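Local coordinates for putative branched-chain amino acid ABC transporter, periplasmic branched-chain amino acid-binding protein (PDB 4RU0) that probably binds branched-chain amino acids or related small solutes in the periplasm and delivers them to an ABC transporter for uptake, at residues Y63-E68 with V74-Q79; G346-R351 with G358-E363. All blocks are in the same frame, centred on the assembly; numbering follows the deposited sequence.

Running from the N terminus, the chain passes through strand 34-40 and helix 47-67 before contact 1 closes the short loop that leads from the helix into strand 76-82. Contact 2 opens much later, where helix 325-348 ends, and closes a second short connection, to helix 355-363. The two are therefore in series along the sequence, neither enclosing nor crossing the other. In space they come together: their centres lie about 17 Å apart on the same side of the chain's centre, and Val74 CG2 packs 3.3 Å from Arg351 N. The turn after helix 325-348 is thus set against the residues that lead into strand 76-82.

Contact 1. Residues Y63-E68 with V74-Q79; sequences YINQVE and VKLVWQ
Ile64 touches the strand through its short branch: CG2, anti to the backbone N, lies 4.1 Å from CD2 of Leu76, the two side chains meeting at a slant. Both also rest on Ile71 in the intervening loop, a small apolar cluster under the last turn of the helix. One residue on, Asn65 does most of the work. Its carboxamide meets the backbone of Leu76 with both ends: Leu76 N donates to Asn65 OD1 over 2.7 Å, and Asn65 ND2 returns a bond of 2.7 Å to Leu76 O. The two are matched, each with an N-H...O angle of 154° and each reaching a lone pair in the plane of the accepting carbonyl. Gripped twice, the amide has its rotation about the last torsion fixed, and its oxygen and nitrogen are told apart by their mates.

This is the return half of a right-handed beta-alpha-beta unit, strand 34-40, helix 47-67, strand 76-82, of the kind from which periplasmic binding proteins are built. Leu76 opens the strand here, and Asn65 takes up the edge of it that looks away from strand 34-40, while the neighbours Lys75 and Val77 bond by their backbones to Gln34 and, for Val77, Phe36 of that parallel strand. With an alanine here instead of Asn65, the N-H and carbonyl of Leu76 would probably lose both mates, and the helix end would be less firmly tied to the strand. Trp78 borders the amide's nitrogen: Asn65 ND2 lies 3.4 Å from CZ3, at the edge of the indole and near its plane, with amide and ring planes only 17° apart. The Trp78 side chain also touches Ile58, Leu61 and Asn62 of the same helix.

Contact 2. Residues G346-R351 with G358-E363; sequences GKFGKR and GRWGLE
Trp360 is met by two consecutive residues at the end of helix 325-348, Lys347 and Phe348, and it has the most surface buried of the three. The lysine uses its aliphatic chain, not its charge. CG stands anti to the backbone N (chi1 -174°) and the rest is fully extended, which carries the methylenes across one face of the indole at about a right angle to the tryptophan side chain. CD is the atom that presses in, 3.5 Å from CZ2 and 3.9 Å from the centroid of the six-membered ring, a CH-pi contact over the face. CB backs it up near the rim, 4.0 Å from CH2.

Phe348 comes at Trp360 differently. Its edge is aimed toward the indole in an offset edge-to-face arrangement, the phenyl and five-membered rings 5.9 Å apart at their centroids and their planes 81° apart. The nearest atoms are Phe348 CE2 and Trp360 CE3, at 4.2 Å. The phenyl also rests on Leu353 in the connection, and Lys347 CB sits over the middle of one of its faces.

Gly349 then leaves the helix with backbone angles at which a CB would be jammed against the carbonyl O of Phe348. Lys347 and Phe348 on the indole join two successive helices, 325-348 and 355-363, at a surface corner; His364, just past the second helix, stacks with Trp360 as a separate partner. The chemistry is dispersion and ring-to-ring electrostatics among apolar groups; with the ammonium of Lys347 carried past the indole, the meeting of Lys347 and Phe348 with Trp360 is probably held by shape and aromatic contact rather than by charge pairing.

Contact 1. Residues Y63-E68 with V74-Q79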
ATOM      1  N   TYR A  63      -5.282  21.116   1.298  1.00 62.25           N
ATOM      2  CA  TYR A  63      -5.789  21.298   2.652  1.00 63.55           C
ATOM      3  C   TYR A  63      -4.704  21.763   3.619  1.00 63.51           C
ATOM      4  O   TYR A  63      -4.902  22.712   4.372  1.00 66.59           O
ATOM      5  CB  TYR A  63      -6.422  19.991   3.155  1.00 62.29           C
ATOM      6  CG  TYR A  63      -6.716  19.973   4.638  1.00 63.14           C
ATOM      7  CD1 TYR A  63      -7.895  20.510   5.139  1.00 65.60           C
ATOM      8  CD2 TYR A  63      -5.815  19.416   5.538  1.00 61.61           C
ATOM      9  CE1 TYR A  63      -8.165  20.498   6.496  1.00 69.30           C
ATOM     10  CE2 TYR A  63      -6.077  19.402   6.893  1.00 62.49           C
ATOM     11  CZ  TYR A  63      -7.251  19.942   7.367  1.00 64.92           C
ATOM     12  OH  TYR A  63      -7.509  19.925   8.718  1.00 72.94           O
ATOM     13  N   ILE A  64      -3.558  21.088   3.595  1.00 68.08           N
ATOM     14  CA  ILE A  64      -2.451  21.412   4.494  1.00 66.61           C
ATOM     15  C   ILE A  64      -1.980  22.858   4.317  1.00 65.96           C
ATOM     16  O   ILE A  64      -1.676  23.544   5.294  1.00 65.96           O
ATOM     17  CB  ILE A  64      -1.261  20.450   4.278  1.00 58.25           C
ATOM     18  CG1 ILE A  64      -1.624  19.047   4.767  1.00 65.15           C
ATOM     19  CG2 ILE A  64      -0.015  20.943   5.000  1.00 59.07           C
ATOM     20  CD1 ILE A  64      -1.826  18.955   6.264  1.00 63.75           C
ATOM     21  N   ASN A  65      -1.938  23.319   3.071  1.00 64.60           N
ATOM     22  CA  ASN A  65      -1.496  24.676   2.769  1.00 65.02           C
ATOM     23  C   ASN A  65      -2.486  25.735   3.240  1.00 76.02           C
ATOM     24  O   ASN A  65      -2.115  26.690   3.917  1.00 69.91           O
ATOM     25  CB  ASN A  65      -1.257  24.840   1.266  1.00 64.47           C
ATOM     26  CG  ASN A  65       0.138  24.425   0.845  1.00 62.29           C
ATOM     27  OD1 ASN A  65       1.056  24.357   1.663  1.00 61.69           O
ATOM     28  ND2 ASN A  65       0.306  24.154  -0.443  1.00 61.22           N
ATOM     29  N   GLN A  66      -3.751  25.556   2.882  1.00 68.94           N
ATOM     30  CA  GLN A  66      -4.746  26.591   3.094  1.00 75.48           C
ATOM     31  C   GLN A  66      -5.326  26.599   4.511  1.00 78.61           C
ATOM     32  O   GLN A  66      -5.686  27.659   5.025  1.00 83.90           O
ATOM     33  CB  GLN A  66      -5.865  26.443   2.060  1.00 75.07           C
ATOM     34  CG  GLN A  66      -5.358  26.429   0.622  1.00 71.44           C
ATOM     35  CD  GLN A  66      -6.473  26.530  -0.404  1.00 72.61           C
ATOM     36  OE1 GLN A  66      -7.618  26.815  -0.066  1.00 82.84           O
ATOM     37  NE2 GLN A  66      -6.138  26.297  -1.668  1.00 71.44           N
ATOM     38  N   VAL A  67      -5.398  25.434   5.151  1.00 71.57           N
ATOM     39  CA  VAL A  67      -6.030  25.334   6.467  1.00 72.80           C
ATOM     40  C   VAL A  67      -5.031  25.349   7.631  1.00 72.43           C
ATOM     41  O   VAL A  67      -5.321  25.906   8.691  1.00 81.65           O
ATOM     42  CB  VAL A  67      -6.894  24.064   6.563  1.00 71.42           C
ATOM     43  CG1 VAL A  67      -7.625  24.007   7.898  1.00 72.93           C
ATOM     44  CG2 VAL A  67      -7.887  24.022   5.415  1.00 71.92           C
ATOM     45  N   GLU A  68      -3.858  24.748   7.446  1.00 69.95           N
ATOM     46  CA  GLU A  68      -2.832  24.774   8.491  1.00 69.66           C
ATOM     47  C   GLU A  68      -1.651  25.673   8.134  1.00 70.04           C
ATOM     48  O   GLU A  68      -0.641  25.694   8.838  1.00 69.68           O
ATOM     49  CB  GLU A  68      -2.316  23.366   8.788  1.00 66.73           C
ATOM     50  CG  GLU A  68      -3.270  22.489   9.574  1.00 77.88           C
ATOM     51  CD  GLU A  68      -3.971  21.478   8.697  1.00 83.33           C
ATOM     52  OE1 GLU A  68      -4.248  21.811   7.524  1.00 93.42           O
ATOM     53  OE2 GLU A  68      -4.234  20.350   9.172  1.00 74.90           O
ATOM     54  N   VAL A  74       5.754  26.119   6.644  1.00 82.67           N
ATOM     55  CA  VAL A  74       6.345  25.876   5.330  1.00 62.49           C
ATOM     56  C   VAL A  74       5.297  25.458   4.305  1.00 61.76           C
ATOM     57  O   VAL A  74       4.660  24.415   4.442  1.00 60.40           O
ATOM     58  CB  VAL A  74       7.429  24.790   5.393  1.00 59.92           C
ATOM     59  CG1 VAL A  74       8.053  24.585   4.020  1.00 58.38           C
ATOM     60  CG2 VAL A  74       8.484  25.162   6.414  1.00 62.47           C
ATOM     61  N   LYS A  75       5.128  26.278   3.276  1.00 62.80           N
ATOM     62  CA  LYS A  75       4.147  26.006   2.233  1.00 62.45           C
ATOM     63  C   LYS A  75       4.594  24.859   1.332  1.00 74.19           C
ATOM     64  O   LYS A  75       5.789  24.596   1.178  1.00 68.55           O
ATOM     65  CB  LYS A  75       3.892  27.265   1.402  1.00 76.99           C
ATOM     66  CG  LYS A  75       3.335  28.435   2.208  1.00 85.99           C
ATOM     67  CD  LYS A  75       3.230  29.703   1.363  1.00 88.86           C
ATOM     68  CE  LYS A  75       2.697  30.880   2.176  1.00 82.96           C
ATOM     69  NZ  LYS A  75       2.536  32.102   1.339  1.00 79.10           N
ATOM     70  N   LEU A  76       3.620  24.178   0.737  1.00 75.02           N
ATOM     71  CA  LEU A  76       3.889  23.030  -0.119  1.00 56.50           C
ATOM     72  C   LEU A  76       3.629  23.372  -1.581  1.00 62.73           C
ATOM     73  O   LEU A  76       2.589  23.932  -1.920  1.00 65.63           O
ATOM     74  CB  LEU A  76       3.025  21.835   0.298  1.00 55.36           C
ATOM     75  CG  LEU A  76       3.533  20.875   1.378  1.00 53.85           C
ATOM     76  CD1 LEU A  76       4.153  21.618   2.549  1.00 69.67           C
ATOM     77  CD2 LEU A  76       2.397  19.990   1.862  1.00 53.51           C
ATOM     78  N   VAL A  77       4.577  23.037  -2.447  1.00 55.29           N
ATOM     79  CA  VAL A  77       4.377  23.227  -3.877  1.00 55.39           C
ATOM     80  C   VAL A  77       4.525  21.879  -4.573  1.00 61.22           C
ATOM     81  O   VAL A  77       5.399  21.087  -4.225  1.00 61.32           O
ATOM     82  CB  VAL A  77       5.369  24.269  -4.464  1.00 56.22           C
ATOM     83  CG1 VAL A  77       6.804  23.886  -4.161  1.00 54.66           C
ATOM     84  CG2 VAL A  77       5.154  24.444  -5.961  1.00 56.39           C
ATOM     85  N   TRP A  78       3.653  21.606  -5.537  1.00 53.15           N
ATOM     86  CA  TRP A  78       3.693  20.332  -6.236  1.00 54.61           C
ATOM     87  C   TRP A  78       3.511  20.497  -7.738  1.00 55.26           C
ATOM     88  O   TRP A  78       2.977  21.505  -8.207  1.00 53.36           O
ATOM     89  CB  TRP A  78       2.623  19.387  -5.687  1.00 50.72           C
ATOM     90  CG  TRP A  78       1.219  19.898  -5.838  1.00 54.86           C
ATOM     91  CD1 TRP A  78       0.381  19.704  -6.900  1.00 53.05           C
ATOM     92  CD2 TRP A  78       0.488  20.682  -4.889  1.00 54.52           C
ATOM     93  NE1 TRP A  78      -0.825  20.322  -6.671  1.00 55.10           N
ATOM     94  CE2 TRP A  78      -0.786  20.928  -5.443  1.00 56.03           C
ATOM     95  CE3 TRP A  78       0.785  21.198  -3.623  1.00 55.21           C
ATOM     96  CZ2 TRP A  78      -1.758  21.668  -4.776  1.00 58.19           C
ATOM     97  CZ3 TRP A  78      -0.182  21.932  -2.962  1.00 58.46           C
ATOM     98  CH2 TRP A  78      -1.438  22.160  -3.539  1.00 58.82           C
ATOM     99  N   GLN A  79       3.965  19.494  -8.483  1.00 49.68           N
ATOM    100  CA  GLN A  79       3.805  19.468  -9.929  1.00 49.81           C
ATOM    101  C   GLN A  79       3.668  18.029 -10.403  1.00 48.04           C
ATOM    102  O   GLN A  79       4.258  17.117  -9.825  1.00 46.37           O
ATOM    103  CB  GLN A  79       4.988  20.150 -10.628  1.00 49.86           C
ATOM    104  CG  GLN A  79       4.757  20.403 -12.116  1.00 50.53           C
ATOM    105  CD  GLN A  79       5.906  21.139 -12.779  1.00 69.24           C
ATOM    106  OE1 GLN A  79       7.069  20.961 -12.416  1.00 72.74           O
ATOM    107  NE2 GLN A  79       5.583  21.974 -13.760  1.00 67.82           N
TER

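Contact 2. Residues G346-R351 with G358-E363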
ATOM      1  N   GLY A 346      11.284  18.815  13.140  1.00 55.53           N
ATOM      2  CA  GLY A 346      11.527  18.808  14.569  1.00 53.02           C
ATOM      3  C   GLY A 346      13.007  18.798  14.902  1.00 58.02           C
ATOM      4  O   GLY A 346      13.399  19.067  16.038  1.00 63.00           O
ATOM      5  N   LYS A 347      13.837  18.488  13.911  1.00 58.83           N
ATOM      6  CA  LYS A 347      15.281  18.484  14.115  1.00 58.44           C
ATOM      7  C   LYS A 347      15.992  19.406  13.119  1.00 59.72           C
ATOM      8  O   LYS A 347      17.184  19.680  13.253  1.00 64.45           O
ATOM      9  CB  LYS A 347      15.834  17.055  14.016  1.00 57.28           C
ATOM     10  CG  LYS A 347      17.316  16.950  14.362  1.00 58.45           C
ATOM     11  CD  LYS A 347      17.788  15.531  14.596  1.00 58.39           C
ATOM     12  CE  LYS A 347      19.274  15.529  14.936  1.00 63.04           C
ATOM     13  NZ  LYS A 347      19.749  14.219  15.455  1.00 69.33           N
ATOM     14  N   PHE A 348      15.265  19.908  12.130  1.00 57.24           N
ATOM     15  CA  PHE A 348      15.907  20.726  11.108  1.00 62.30           C
ATOM     16  C   PHE A 348      15.229  22.088  10.917  1.00 70.28           C
ATOM     17  O   PHE A 348      15.666  22.891  10.089  1.00 76.18           O
ATOM     18  CB  PHE A 348      15.957  19.961   9.781  1.00 58.64           C
ATOM     19  CG  PHE A 348      16.693  18.645   9.866  1.00 58.68           C
ATOM     20  CD1 PHE A 348      18.059  18.609  10.100  1.00 47.44           C
ATOM     21  CD2 PHE A 348      16.019  17.443   9.700  1.00 59.50           C
ATOM     22  CE1 PHE A 348      18.734  17.402  10.176  1.00 45.75           C
ATOM     23  CE2 PHE A 348      16.690  16.233   9.779  1.00 44.48           C
ATOM     24  CZ  PHE A 348      18.049  16.214  10.015  1.00 44.28           C
ATOM     25  N   GLY A 349      14.179  22.350  11.690  1.00 60.95           N
ATOM     26  CA  GLY A 349      13.539  23.654  11.686  1.00 62.74           C
ATOM     27  C   GLY A 349      12.500  23.835  10.598  1.00 62.34           C
ATOM     28  O   GLY A 349      12.451  23.064   9.643  1.00 65.92           O
ATOM     29  N   LYS A 350      11.666  24.860  10.749  1.00 64.11           N
ATOM     30  CA  LYS A 350      10.601  25.140   9.789  1.00 64.12           C
ATOM     31  C   LYS A 350      11.174  25.613   8.458  1.00 73.25           C
ATOM     32  O   LYS A 350      11.246  26.814   8.199  1.00 76.89           O
ATOM     33  CB  LYS A 350       9.637  26.195  10.340  1.00 66.45           C
ATOM     34  CG  LYS A 350       9.072  25.895  11.723  1.00 75.95           C
ATOM     35  CD  LYS A 350       8.402  27.137  12.309  1.00 80.27           C
ATOM     36  CE  LYS A 350       7.850  26.897  13.710  1.00 82.69           C
ATOM     37  NZ  LYS A 350       6.654  26.013  13.713  1.00 82.92           N
ATOM     38  N   ARG A 351      11.568  24.664   7.615  1.00 70.31           N
ATOM     39  CA  ARG A 351      12.168  24.982   6.324  1.00 60.83           C
ATOM     40  C   ARG A 351      12.107  23.786   5.380  1.00 66.43           C
ATOM     41  O   ARG A 351      11.970  22.647   5.831  1.00 61.30           O
ATOM     42  CB  ARG A 351      13.622  25.418   6.503  1.00 61.03           C
ATOM     43  CG  ARG A 351      14.525  24.314   7.000  1.00 59.66           C
ATOM     44  CD  ARG A 351      15.977  24.630   6.723  1.00 59.51           C
ATOM     45  NE  ARG A 351      16.787  23.416   6.654  1.00 75.11           N
ATOM     46  CZ  ARG A 351      17.536  22.959   7.652  1.00 68.87           C
ATOM     47  NH1 ARG A 351      17.582  23.618   8.803  1.00 68.60           N
ATOM     48  NH2 ARG A 351      18.240  21.844   7.497  1.00 64.74           N
ATOM     49  N   GLY A 358      14.849  13.989   4.834  1.00 47.40           N
ATOM     50  CA  GLY A 358      13.571  13.334   4.641  1.00 46.95           C
ATOM     51  C   GLY A 358      13.662  11.878   5.052  1.00 45.98           C
ATOM     52  O   GLY A 358      12.713  11.305   5.589  1.00 45.97           O
ATOM     53  N   ARG A 359      14.822  11.284   4.800  1.00 47.04           N
ATOM     54  CA  ARG A 359      15.087   9.907   5.190  1.00 46.08           C
ATOM     55  C   ARG A 359      15.108   9.794   6.712  1.00 45.25           C
ATOM     56  O   ARG A 359      14.627   8.813   7.280  1.00 44.97           O
ATOM     57  CB  ARG A 359      16.412   9.432   4.589  1.00 43.79           C
ATOM     58  CG  ARG A 359      16.583   7.929   4.521  1.00 42.84           C
ATOM     59  CD  ARG A 359      17.133   7.345   5.811  1.00 43.20           C
ATOM     60  NE  ARG A 359      18.334   8.039   6.256  1.00 50.65           N
ATOM     61  CZ  ARG A 359      19.562   7.750   5.842  1.00 49.42           C
ATOM     62  NH1 ARG A 359      19.753   6.773   4.963  1.00 50.23           N
ATOM     63  NH2 ARG A 359      20.598   8.436   6.307  1.00 50.02           N
ATOM     64  N   TRP A 360      15.667  10.810   7.366  1.00 46.33           N
ATOM     65  CA  TRP A 360      15.726  10.843   8.823  1.00 47.33           C
ATOM     66  C   TRP A 360      14.325  10.935   9.415  1.00 47.91           C
ATOM     67  O   TRP A 360      14.028  10.309  10.431  1.00 48.22           O
ATOM     68  CB  TRP A 360      16.578  12.022   9.314  1.00 48.52           C
ATOM     69  CG  TRP A 360      16.835  11.981  10.794  1.00 49.62           C
ATOM     70  CD1 TRP A 360      17.925  11.451  11.420  1.00 49.75           C
ATOM     71  CD2 TRP A 360      15.970  12.464  11.832  1.00 50.86           C
ATOM     72  NE1 TRP A 360      17.798  11.583  12.783  1.00 51.01           N
ATOM     73  CE2 TRP A 360      16.608  12.201  13.062  1.00 51.71           C
ATOM     74  CE3 TRP A 360      14.722  13.099  11.843  1.00 51.47           C
ATOM     75  CZ2 TRP A 360      16.040  12.546  14.289  1.00 53.13           C
ATOM     76  CZ3 TRP A 360      14.157  13.439  13.064  1.00 52.87           C
ATOM     77  CH2 TRP A 360      14.820  13.164  14.269  1.00 53.69           C
ATOM     78  N   GLY A 361      13.472  11.724   8.771  1.00 48.15           N
ATOM     79  CA  GLY A 361      12.103  11.899   9.218  1.00 48.82           C
ATOM     80  C   GLY A 361      11.335  10.596   9.133  1.00 54.33           C
ATOM     81  O   GLY A 361      10.679  10.187  10.095  1.00 53.08           O
ATOM     82  N   LEU A 362      11.424   9.943   7.978  1.00 46.60           N
ATOM     83  CA  LEU A 362      10.792   8.646   7.771  1.00 45.66           C
ATOM     84  C   LEU A 362      11.205   7.645   8.840  1.00 45.60           C
ATOM     85  O   LEU A 362      10.355   6.975   9.418  1.00 45.71           O
ATOM     86  CB  LEU A 362      11.133   8.099   6.386  1.00 44.40           C
ATOM     87  CG  LEU A 362      10.364   8.724   5.223  1.00 44.36           C
ATOM     88  CD1 LEU A 362      11.071   8.451   3.920  1.00 43.39           C
ATOM     89  CD2 LEU A 362       8.945   8.179   5.185  1.00 44.31           C
ATOM     90  N   GLU A 363      12.505   7.563   9.117  1.00 45.56           N
ATOM     91  CA  GLU A 363      13.020   6.577  10.066  1.00 45.57           C
ATOM     92  C   GLU A 363      12.658   6.919  11.513  1.00 51.49           C
ATOM     93  O   GLU A 363      12.839   6.103  12.418  1.00 47.14           O
ATOM     94  CB  GLU A 363      14.539   6.434   9.919  1.00 45.30           C
ATOM     95  CG  GLU A 363      14.962   5.864   8.565  1.00 46.50           C
ATOM     96  CD  GLU A 363      16.407   5.396   8.523  1.00 47.23           C
ATOM     97  OE1 GLU A 363      17.263   6.019   9.180  1.00 49.72           O
ATOM     98  OE2 GLU A 363      16.688   4.398   7.820  1.00 42.88           O
TER